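Local coordinates for protein methyltransferase 1 (PDB 2I2X) that transfers the methyl group of methanol to the cob(I)amide of its corrinoid partner protein MtaC, using a bound zinc ion, in methanogenesis, at residues 265-271 against 283-287. Numbering follows the deposited sequence.
Sequences PGKDCGY and PMTME. With ZN (zinc ion), chain Q.
G266 bridges M284 through two backbone bonds: T285 N donates to G266 O (3.1 Å, 153° at the hydrogen), and G266 N donates weakly to P283 O. T285 OG1 is hydrogen-bonded to E42, T285 O to N273. Further along, a water replaces direct pairing, donating to D268 O (2.9 Å) and accepting from E287 N (3.0 Å). The carboxylate planes of D268 and E287 are 81° apart, and D268 OD2 lies 3.3 Å from E287 OE1, both acceptors. Partners probably temper this closeness of like charges: K267 NZ, salt-bridged to E84 and hydrogen-bonded to E86, also makes a weak hydrogen bond to D268 OD1 within a salt bridge; hydrogen bonds join D268 OD2 to S311 OG and E287 OE2 to H295 NE2. With CG beside its backbone N (chi1 -74°), Y271 brings its ring across the E287 side chain, CE2 3.3 Å from E287 O, and its OH is hydrogen-bonded to D297 OD2. Were this tyrosine an alanine, D297 would probably lose its hydroxyl partner and E287 the ring lying across it. C269 SG binds zinc at 2.4 Å, alongside E164 and C220. The chemistry thus ties the zinc-bearing turn 267-270 to the barrel's 285-287 strand, and K267, shared with E84, probably eases the charge on D268.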
loop_
_atom_site.group_PDB
_atom_site.type_symbol
_atom_site.label_atom_id
_atom_site.label_comp_id
_atom_site.label_asym_id
_atom_site.label_seq_id
_atom_site.Cartn_x
_atom_site.Cartn_y
_atom_site.Cartn_z
ATOM N N PRO A 265 -6.241 -24.367 0.828
ATOM C CA PRO A 265 -5.774 -23.475 1.882
ATOM C C PRO A 265 -6.896 -22.674 2.509
ATOM O O PRO A 265 -7.754 -22.175 1.800
ATOM C CB PRO A 265 -4.814 -22.539 1.144
ATOM C CG PRO A 265 -5.293 -22.553 -0.303
ATOM C CD PRO A 265 -5.868 -23.916 -0.526
ATOM N N GLY A 266 -6.897 -22.554 3.835
ATOM C CA GLY A 266 -7.884 -21.734 4.518
ATOM C C GLY A 266 -7.778 -20.270 4.152
ATOM O O GLY A 266 -6.728 -19.791 3.747
ATOM N N LYS A 267 -8.875 -19.554 4.313
ATOM C CA LYS A 267 -8.928 -18.112 4.109
ATOM C C LYS A 267 -7.961 -17.307 4.921
ATOM O O LYS A 267 -7.781 -17.535 6.101
ATOM C CB LYS A 267 -10.326 -17.587 4.422
ATOM C CG LYS A 267 -11.295 -17.771 3.269
ATOM C CD LYS A 267 -11.182 -16.604 2.339
ATOM C CE LYS A 267 -11.780 -15.374 2.973
ATOM N NZ LYS A 267 -11.363 -14.194 2.196
ATOM N N ASP A 268 -7.409 -16.303 4.246
ATOM C CA ASP A 268 -6.422 -15.368 4.776
ATOM C C ASP A 268 -6.764 -14.745 6.124
ATOM O O ASP A 268 -5.915 -14.663 7.007
ATOM C CB ASP A 268 -6.157 -14.274 3.733
ATOM C CG ASP A 268 -7.422 -13.574 3.276
ATOM O OD1 ASP A 268 -8.529 -13.926 3.757
ATOM O OD2 ASP A 268 -7.319 -12.653 2.445
ATOM N N CYS A 269 -7.995 -14.296 6.289
ATOM C CA CYS A 269 -8.371 -13.615 7.529
ATOM C C CYS A 269 -8.610 -14.585 8.697
ATOM O O CYS A 269 -8.938 -14.156 9.824
ATOM C CB CYS A 269 -9.579 -12.697 7.316
ATOM S SG CYS A 269 -11.053 -13.527 6.676
ATOM N N GLY A 270 -8.403 -15.867 8.428
ATOM C CA GLY A 270 -8.416 -16.907 9.467
ATOM C C GLY A 270 -7.101 -16.911 10.230
ATOM O O GLY A 270 -6.266 -17.802 10.059
ATOM N N TYR A 271 -6.894 -15.923 11.094
ATOM C CA TYR A 271 -5.689 -15.927 11.882
ATOM C C TYR A 271 -5.538 -17.188 12.720
ATOM O O TYR A 271 -4.413 -17.577 13.046
ATOM C CB TYR A 271 -5.681 -14.723 12.781
ATOM C CG TYR A 271 -5.389 -13.399 12.093
ATOM C CD1 TYR A 271 -6.397 -12.693 11.460
ATOM C CD2 TYR A 271 -4.111 -12.828 12.141
ATOM C CE1 TYR A 271 -6.157 -11.464 10.886
ATOM C CE2 TYR A 271 -3.855 -11.604 11.550
ATOM C CZ TYR A 271 -4.892 -10.916 10.926
ATOM O OH TYR A 271 -4.683 -9.666 10.344
ATOM N N PRO A 283 -2.590 -26.801 4.218
ATOM C CA PRO A 283 -2.046 -25.494 3.978
ATOM C C PRO A 283 -3.030 -24.371 4.307
ATOM O O PRO A 283 -4.254 -24.580 4.230
ATOM C CB PRO A 283 -1.733 -25.528 2.473
ATOM C CG PRO A 283 -2.789 -26.372 1.942
ATOM C CD PRO A 283 -2.878 -27.487 2.950
ATOM N N MET A 284 -2.490 -23.185 4.634
ATOM C CA MET A 284 -3.311 -22.040 5.045
ATOM C C MET A 284 -2.752 -20.732 4.481
ATOM O O MET A 284 -1.546 -20.526 4.446
ATOM C CB MET A 284 -3.361 -21.929 6.560
ATOM C CG MET A 284 -3.888 -23.163 7.277
ATOM S SD MET A 284 -5.682 -23.414 7.091
ATOM C CE MET A 284 -5.735 -25.212 7.015
ATOM N N THR A 285 -3.648 -19.853 4.036
ATOM C CA THR A 285 -3.277 -18.482 3.778
ATOM C C THR A 285 -3.292 -17.664 5.063
ATOM O O THR A 285 -4.123 -17.899 5.951
ATOM C CB THR A 285 -4.222 -17.869 2.771
ATOM O OG1 THR A 285 -4.274 -18.732 1.637
ATOM C CG2 THR A 285 -3.729 -16.523 2.327
ATOM N N MET A 286 -2.380 -16.694 5.157
ATOM C CA MET A 286 -2.374 -15.753 6.293
ATOM C C MET A 286 -2.287 -14.322 5.772
ATOM O O MET A 286 -2.056 -14.110 4.565
ATOM C CB MET A 286 -1.228 -16.055 7.258
ATOM C CG MET A 286 -1.150 -17.515 7.721
ATOM S SD MET A 286 -2.474 -18.071 8.841
ATOM C CE MET A 286 -2.135 -17.177 10.384
ATOM N N GLU A 287 -2.467 -13.350 6.670
ATOM C CA GLU A 287 -2.337 -11.930 6.346
ATOM C C GLU A 287 -1.835 -11.195 7.572
ATOM O O GLU A 287 -2.248 -11.498 8.699
ATOM C CB GLU A 287 -3.680 -11.333 5.938
ATOM C CG GLU A 287 -4.724 -11.350 7.049
ATOM C CD GLU A 287 -6.116 -11.048 6.536
ATOM O OE1 GLU A 287 -6.473 -11.583 5.471
ATOM O OE2 GLU A 287 -6.842 -10.256 7.168
HETATM ZN ZN ZN Q . -12.741 -11.840 6.519
HETATM O O HOH W 1 -3.941 -14.452 9.101
#